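Local atomic coordinates of PROTEIN (hypothetical protein EF0366) (Enterococcus faecalis, PDB entry 1VPY), a protein that is of unknown function but adopts a TIM-barrel fold of eight parallel strands and belongs to the DUF72 family. Residues 74-82 and 90-101; 131-139 and 167-175. All coordinates share one frame; numbering follows the deposited sequence.

Contact 1. Residues 74-82 and 90-101; sequences VMKVYSGIS and YYASEEEMITAF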
# COMPACT_ATOMS: atom_id res chain seq x y z
N VAL A 74 -4.27 -6.01 -0.50
CA VAL A 74 -3.72 -4.90 0.25
C VAL A 74 -4.92 -4.09 0.69
O VAL A 74 -5.62 -3.50 -0.13
CB VAL A 74 -2.76 -4.03 -0.57
CG1 VAL A 74 -2.35 -2.79 0.22
CG2 VAL A 74 -1.52 -4.83 -0.98
N MSE A 75 -5.17 -4.09 1.99
CA MSE A 75 -6.32 -3.44 2.55
C MSE A 75 -5.94 -2.08 3.10
O MSE A 75 -5.19 -1.98 4.06
CB MSE A 75 -6.91 -4.33 3.64
CG MSE A 75 -8.32 -3.96 4.04
SE MSE A 75 -9.59 -4.07 2.53
CE MSE A 75 -9.08 -5.93 1.80
N LYS A 76 -6.46 -1.02 2.49
CA LYS A 76 -6.20 0.32 3.00
C LYS A 76 -7.04 0.56 4.26
O LYS A 76 -8.26 0.38 4.23
CB LYS A 76 -6.50 1.37 1.93
CG LYS A 76 -5.90 2.74 2.25
CD LYS A 76 -5.97 3.67 1.06
CE LYS A 76 -5.31 4.99 1.42
NZ LYS A 76 -5.64 6.07 0.48
N VAL A 77 -6.39 0.94 5.35
CA VAL A 77 -7.07 1.17 6.64
C VAL A 77 -8.00 2.39 6.62
O VAL A 77 -7.85 3.29 5.79
CB VAL A 77 -6.06 1.31 7.82
CG1 VAL A 77 -5.14 0.10 7.89
CG2 VAL A 77 -5.25 2.59 7.70
N TYR A 78 -8.96 2.39 7.54
CA TYR A 78 -9.91 3.49 7.69
C TYR A 78 -9.20 4.85 7.82
O TYR A 78 -8.21 4.97 8.54
CB TYR A 78 -10.84 3.22 8.90
CG TYR A 78 -11.89 4.29 9.13
CD1 TYR A 78 -12.88 4.55 8.18
CD2 TYR A 78 -11.89 5.06 10.30
CE1 TYR A 78 -13.85 5.54 8.39
CE2 TYR A 78 -12.84 6.04 10.52
CZ TYR A 78 -13.82 6.28 9.56
OH TYR A 78 -14.77 7.25 9.77
N SER A 79 -9.72 5.85 7.11
CA SER A 79 -9.11 7.19 7.07
C SER A 79 -8.75 7.74 8.45
O SER A 79 -7.72 8.41 8.60
CB SER A 79 -10.00 8.18 6.31
OG SER A 79 -11.32 8.21 6.83
N GLY A 80 -9.59 7.45 9.44
CA GLY A 80 -9.34 7.85 10.82
C GLY A 80 -8.06 7.29 11.42
O GLY A 80 -7.42 7.94 12.25
N ILE A 81 -7.68 6.09 10.99
CA ILE A 81 -6.47 5.42 11.48
C ILE A 81 -5.20 6.10 10.98
O ILE A 81 -4.18 6.11 11.67
CB ILE A 81 -6.49 3.89 11.16
CG1 ILE A 81 -7.56 3.19 11.99
CG2 ILE A 81 -5.13 3.25 11.42
CD1 ILE A 81 -7.99 1.82 11.47
N SER A 82 -5.26 6.69 9.79
CA SER A 82 -4.10 7.40 9.24
C SER A 82 -4.23 8.93 9.38
O SER A 82 -3.71 9.69 8.56
CB SER A 82 -3.87 7.00 7.79
OG SER A 82 -5.07 7.07 7.05
N TYR A 90 -18.05 9.13 14.05
CA TYR A 90 -18.52 7.74 14.05
C TYR A 90 -17.99 6.88 15.20
O TYR A 90 -18.60 5.87 15.54
CB TYR A 90 -18.18 7.06 12.72
CG TYR A 90 -18.78 7.72 11.50
CD1 TYR A 90 -20.07 7.39 11.06
CD2 TYR A 90 -18.07 8.67 10.78
CE1 TYR A 90 -20.62 8.01 9.93
CE2 TYR A 90 -18.61 9.29 9.66
CZ TYR A 90 -19.88 8.95 9.24
OH TYR A 90 -20.40 9.57 8.13
N TYR A 91 -16.86 7.26 15.79
CA TYR A 91 -16.26 6.46 16.86
C TYR A 91 -15.92 7.29 18.10
O TYR A 91 -15.35 8.38 18.00
CB TYR A 91 -15.05 5.66 16.33
CG TYR A 91 -15.42 4.76 15.17
CD1 TYR A 91 -16.07 3.54 15.38
CD2 TYR A 91 -15.16 5.14 13.85
CE1 TYR A 91 -16.43 2.72 14.31
CE2 TYR A 91 -15.52 4.33 12.78
CZ TYR A 91 -16.16 3.12 13.01
OH TYR A 91 -16.51 2.32 11.96
N ALA A 92 -16.30 6.76 19.27
CA ALA A 92 -16.19 7.47 20.56
C ALA A 92 -14.75 7.71 21.03
O ALA A 92 -14.47 8.70 21.70
CB ALA A 92 -17.00 6.74 21.64
N SER A 93 -13.86 6.78 20.68
CA SER A 93 -12.43 6.89 20.98
C SER A 93 -11.62 6.07 19.98
O SER A 93 -12.18 5.27 19.23
CB SER A 93 -12.12 6.44 22.42
OG SER A 93 -12.45 5.07 22.62
N GLU A 94 -10.30 6.28 19.98
CA GLU A 94 -9.39 5.58 19.07
C GLU A 94 -9.50 4.06 19.21
O GLU A 94 -9.45 3.35 18.21
CB GLU A 94 -7.94 6.02 19.32
CG GLU A 94 -7.61 7.44 18.87
CD GLU A 94 -6.15 7.84 19.13
OE1 GLU A 94 -5.47 7.19 19.97
OE2 GLU A 94 -5.68 8.81 18.50
N GLU A 95 -9.67 3.59 20.44
CA GLU A 95 -9.79 2.16 20.74
C GLU A 95 -11.01 1.52 20.09
O GLU A 95 -10.89 0.51 19.41
CB GLU A 95 -9.78 1.91 22.25
CG GLU A 95 -8.51 2.35 22.97
CD GLU A 95 -7.25 1.58 22.56
OE1 GLU A 95 -7.32 0.68 21.68
OE2 GLU A 95 -6.17 1.88 23.11
N GLU A 96 -12.18 2.12 20.32
CA GLU A 96 -13.44 1.67 19.71
C GLU A 96 -13.30 1.56 18.19
O GLU A 96 -13.84 0.64 17.57
CB GLU A 96 -14.56 2.65 20.08
CG GLU A 96 -15.97 2.21 19.70
CD GLU A 96 -17.05 3.09 20.34
OE1 GLU A 96 -17.13 3.11 21.59
OE2 GLU A 96 -17.81 3.75 19.60
N MSE A 97 -12.56 2.50 17.60
CA MSE A 97 -12.33 2.55 16.16
C MSE A 97 -11.44 1.40 15.68
O MSE A 97 -11.73 0.77 14.65
CB MSE A 97 -11.73 3.90 15.77
CG MSE A 97 -11.42 4.02 14.28
SE MSE A 97 -10.51 5.67 13.76
CE MSE A 97 -8.89 5.57 14.95
N ILE A 98 -10.36 1.12 16.41
CA ILE A 98 -9.48 0.01 16.09
C ILE A 98 -10.21 -1.34 16.19
O ILE A 98 -10.05 -2.19 15.32
CB ILE A 98 -8.19 0.04 16.95
CG1 ILE A 98 -7.28 1.19 16.49
CG2 ILE A 98 -7.43 -1.28 16.89
CD1 ILE A 98 -6.81 1.08 15.05
N THR A 99 -11.02 -1.50 17.24
CA THR A 99 -11.81 -2.72 17.44
C THR A 99 -12.79 -2.98 16.30
O THR A 99 -12.96 -4.11 15.87
CB THR A 99 -12.62 -2.68 18.76
OG1 THR A 99 -11.82 -2.11 19.80
CG2 THR A 99 -13.08 -4.08 19.17
N ALA A 100 -13.45 -1.92 15.83
CA ALA A 100 -14.40 -2.02 14.73
C ALA A 100 -13.71 -2.46 13.44
O ALA A 100 -14.20 -3.34 12.73
CB ALA A 100 -15.13 -0.70 14.52
N PHE A 101 -12.56 -1.85 13.16
CA PHE A 101 -11.77 -2.20 11.99
C PHE A 101 -11.30 -3.65 12.05
O PHE A 101 -11.53 -4.42 11.10
CB PHE A 101 -10.58 -1.24 11.81
CG PHE A 101 -9.79 -1.49 10.56
CD1 PHE A 101 -10.23 -1.00 9.33
CD2 PHE A 101 -8.60 -2.21 10.60
CE1 PHE A 101 -9.50 -1.23 8.16
CE2 PHE A 101 -7.87 -2.45 9.44
CZ PHE A 101 -8.32 -1.96 8.22
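The backbone N of I81 donates to Y78 O at 2.7 Å, closing a tight turn just past strand 72-76 and setting the relative positions of two side chains that meet segment 90-101. The side chain of Y78 sets out toward that segment, and with CG anti to the backbone N (chi1 -179°) its ring lies beside M97 and Y91. There the SE atom of selenomethionine M97 lies in the ring plane, 3.8 Å from Y78 CD2, a Met-aromatic contact made at the edge and not over a face. The same SE also packs against the backbone of G80. Y91 turns its edge to the face of Y78 in an offset edge-to-face pair, the planes 79° apart, while Y90 CD2 lies 3.7 Å from Y78 OH. This is the start of a beta-alpha unit of the TIM barrel: the chain leaves the C-terminal end of the third strand, turns, and returns as helix 94-104. Deeper along the helix, F101 takes the CD1 methyl of I81 over one face, 4.2 Å from the F101 ring centroid, a CH-pi contact. Its far end meets V77, with F101 CZ 3.8 Å from V77 CG1, and F117 of strand 114-120 pairs edge-to-face with the same ring. The side chains of I98 and I81 cross at about a right angle, with I98 CD1 3.8 Å from I81 CG1.

Contact 2. Residues 131-139 and 167-175; sequences NVAYLQKIR and QFMKENQFS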
# COMPACT_ATOMS: atom_id res chain seq x y z
N ASN A 131 4.12 12.21 16.25
CA ASN A 131 3.54 11.14 15.46
C ASN A 131 4.46 9.99 15.05
O ASN A 131 4.04 9.05 14.39
CB ASN A 131 2.66 11.68 14.31
CG ASN A 131 3.41 12.60 13.37
OD1 ASN A 131 4.57 12.35 13.02
ND2 ASN A 131 2.74 13.66 12.92
N VAL A 132 5.72 10.07 15.48
CA VAL A 132 6.58 8.89 15.57
C VAL A 132 5.95 8.01 16.67
O VAL A 132 5.74 6.81 16.47
CB VAL A 132 8.06 9.26 15.91
CG1 VAL A 132 8.82 8.06 16.47
CG2 VAL A 132 8.78 9.82 14.69
N ALA A 133 5.64 8.64 17.81
CA ALA A 133 4.93 7.99 18.91
C ALA A 133 3.51 7.55 18.53
O ALA A 133 2.91 6.74 19.24
CB ALA A 133 4.89 8.90 20.14
N TYR A 134 2.98 8.08 17.43
CA TYR A 134 1.72 7.60 16.87
C TYR A 134 1.94 6.35 16.03
O TYR A 134 1.08 5.46 16.01
CB TYR A 134 1.01 8.67 16.04
CG TYR A 134 -0.34 8.22 15.51
CD1 TYR A 134 -1.48 8.29 16.31
CD2 TYR A 134 -0.47 7.72 14.22
CE1 TYR A 134 -2.71 7.87 15.84
CE2 TYR A 134 -1.70 7.29 13.73
CZ TYR A 134 -2.82 7.37 14.55
OH TYR A 134 -4.04 6.96 14.09
N LEU A 135 3.08 6.28 15.34
CA LEU A 135 3.43 5.08 14.57
C LEU A 135 3.65 3.89 15.49
O LEU A 135 3.38 2.74 15.11
CB LEU A 135 4.67 5.33 13.69
CG LEU A 135 4.56 6.29 12.50
CD1 LEU A 135 5.86 6.32 11.72
CD2 LEU A 135 3.42 5.92 11.58
N GLN A 136 4.13 4.16 16.70
CA GLN A 136 4.27 3.13 17.72
C GLN A 136 2.90 2.65 18.18
O GLN A 136 2.71 1.45 18.39
CB GLN A 136 5.13 3.63 18.88
CG GLN A 136 6.58 3.84 18.49
CD GLN A 136 7.44 4.37 19.62
OE1 GLN A 136 7.00 5.17 20.44
NE2 GLN A 136 8.70 3.94 19.65
N LYS A 137 1.95 3.58 18.31
CA LYS A 137 0.56 3.23 18.62
C LYS A 137 -0.06 2.34 17.54
O LYS A 137 -0.81 1.41 17.85
CB LYS A 137 -0.31 4.48 18.86
CG LYS A 137 -0.00 5.24 20.15
CD LYS A 137 -1.18 6.11 20.60
CE LYS A 137 -1.29 7.42 19.81
NZ LYS A 137 -2.65 8.02 19.93
N ILE A 138 0.27 2.63 16.27
CA ILE A 138 -0.18 1.81 15.14
C ILE A 138 0.32 0.37 15.31
O ILE A 138 -0.46 -0.57 15.15
CB ILE A 138 0.33 2.37 13.78
CG1 ILE A 138 -0.30 3.73 13.46
CG2 ILE A 138 0.06 1.37 12.65
CD1 ILE A 138 -1.76 3.68 13.07
N ARG A 139 1.60 0.23 15.62
CA ARG A 139 2.22 -1.09 15.79
C ARG A 139 1.52 -1.89 16.88
O ARG A 139 1.20 -3.06 16.69
CB ARG A 139 3.72 -0.97 16.06
CG ARG A 139 4.45 -2.28 16.38
CD ARG A 139 4.63 -3.18 15.17
NE ARG A 139 3.38 -3.80 14.75
CZ ARG A 139 3.19 -4.40 13.58
NH1 ARG A 139 4.18 -4.47 12.69
NH2 ARG A 139 2.02 -4.94 13.29
N GLN A 167 15.54 2.51 10.21
CA GLN A 167 15.78 1.66 11.37
C GLN A 167 14.53 1.51 12.24
O GLN A 167 14.23 0.42 12.72
CB GLN A 167 16.96 2.20 12.21
CG GLN A 167 17.51 1.23 13.26
CD GLN A 167 18.02 -0.09 12.68
OE1 GLN A 167 18.36 -0.19 11.50
NE2 GLN A 167 18.08 -1.12 13.53
N PHE A 168 13.81 2.61 12.43
CA PHE A 168 12.54 2.61 13.14
C PHE A 168 11.51 1.72 12.45
O PHE A 168 10.74 1.02 13.11
CB PHE A 168 12.00 4.03 13.31
CG PHE A 168 10.64 4.10 13.93
CD1 PHE A 168 10.49 4.11 15.31
CD2 PHE A 168 9.50 4.16 13.13
CE1 PHE A 168 9.22 4.18 15.90
CE2 PHE A 168 8.23 4.23 13.70
CZ PHE A 168 8.09 4.24 15.09
N MSE A 169 11.49 1.76 11.11
CA MSE A 169 10.59 0.91 10.34
C MSE A 169 10.99 -0.56 10.45
O MSE A 169 10.14 -1.42 10.64
CB MSE A 169 10.55 1.35 8.87
CG MSE A 169 10.09 2.79 8.65
SE MSE A 169 8.19 3.12 9.02
CE MSE A 169 8.15 5.10 8.86
N LYS A 170 12.29 -0.82 10.33
CA LYS A 170 12.83 -2.17 10.54
C LYS A 170 12.51 -2.72 11.93
O LYS A 170 11.97 -3.82 12.04
CB LYS A 170 14.35 -2.21 10.32
CG LYS A 170 14.79 -2.88 9.04
CD LYS A 170 15.93 -3.85 9.32
CE LYS A 170 16.61 -4.30 8.03
NZ LYS A 170 17.53 -3.26 7.51
N GLU A 171 12.82 -1.95 12.97
CA GLU A 171 12.56 -2.35 14.36
C GLU A 171 11.11 -2.72 14.62
O GLU A 171 10.83 -3.61 15.42
CB GLU A 171 12.98 -1.26 15.33
CG GLU A 171 14.45 -1.28 15.70
CD GLU A 171 14.92 0.04 16.32
OE1 GLU A 171 14.08 0.96 16.47
OE2 GLU A 171 16.13 0.15 16.64
N ASN A 172 10.18 -2.05 13.94
CA ASN A 172 8.76 -2.31 14.12
C ASN A 172 8.17 -3.24 13.07
O ASN A 172 6.96 -3.41 13.01
CB ASN A 172 7.99 -0.99 14.14
CG ASN A 172 8.29 -0.17 15.37
OD1 ASN A 172 7.92 -0.53 16.49
ND2 ASN A 172 8.96 0.96 15.17
N GLN A 173 9.03 -3.86 12.27
CA GLN A 173 8.63 -4.72 11.15
C GLN A 173 7.64 -4.03 10.20
O GLN A 173 6.80 -4.69 9.57
CB GLN A 173 8.06 -6.06 11.64
CG GLN A 173 9.02 -6.95 12.41
CD GLN A 173 8.88 -6.80 13.92
OE1 GLN A 173 7.97 -6.14 14.42
NE2 GLN A 173 9.79 -7.43 14.65
N PHE A 174 7.74 -2.71 10.09
CA PHE A 174 6.90 -1.97 9.15
C PHE A 174 7.49 -2.14 7.76
O PHE A 174 8.71 -2.05 7.58
CB PHE A 174 6.83 -0.48 9.51
CG PHE A 174 5.89 -0.16 10.64
CD1 PHE A 174 4.67 -0.84 10.78
CD2 PHE A 174 6.20 0.84 11.56
CE1 PHE A 174 3.79 -0.53 11.82
CE2 PHE A 174 5.33 1.16 12.60
CZ PHE A 174 4.13 0.47 12.74
N SER A 175 6.62 -2.40 6.79
CA SER A 175 7.04 -2.46 5.40
C SER A 175 6.89 -1.06 4.79
O SER A 175 5.79 -0.64 4.43
CB SER A 175 6.21 -3.49 4.63
OG SER A 175 6.62 -3.53 3.28
O HOH W 1 4.21 -5.26 10.12
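R139 reaches across to the end of helix 162-171, where its NH1 donates to N172 O at 3.0 Å. The bond is nearly straight (170° at the hydrogen), and the acceptor sits in the guanidinium plane. A water in that same plane accepts from NH1 and donates to Q173 O, so this nitrogen is tied to two successive carbonyls. F174 brings CE1 over one face of the guanidinium, 4.1 Å from R139 NH1, with the two planes 17° apart. At its edge, the F174 ring points CZ to L135 O, 3.4 Å away. Nearer the start of both segments, F168 packs between V132, L135 and Q136: Q136 CG lies in its ring plane, 3.7 Å from F168 CE1, while L135 CD1 comes equally close to F168 CE2 and V132 CG1 packs beside CE1. L135 CD1 also touches the methyl of selenomethionine M169.

The next shell fixes these groups. N172 ND2 lies 3.2 Å above the centre of the F168 ring and donates to F168 O at 2.7 Å, a carbonyl also gripped by N172 N from the opposite face of its plane. The helix then ends in a Schellman motif with Q173 at the positive-phi position and F174 N bonded to M169 O, which turns N172 O toward R139. R139 NH2 is held by the carbonyls of F142 and L145. Segments 131-139 and 167-171 run almost parallel, at 18° with axes 11.7 Å apart, the arrangement of successive outer helices of a TIM barrel.

In the fold
From the N terminus, the chain passes two barrel strands before strand 72-76, where contact 1 closes the short loop of residues 83-89 and brings helix 94-104 back against the turn that follows the strand. It then runs through strand 114-120 into helix 129-141. Contact 2 closes a longer excursion that includes strand 147-150, setting helix 129-141 beside helix 162-171 and the entry to strand 175-180. The two contacts are in series, neither nested nor crossed. Helix 129-141 joins them nonetheless: its Y134 OH probably hydrogen-bonds to I81 O, and K137 forms a salt bridge with E94. Helices 94-104, 129-141 and 162-171 are thereby linked side by side around one part of the TIM barrel.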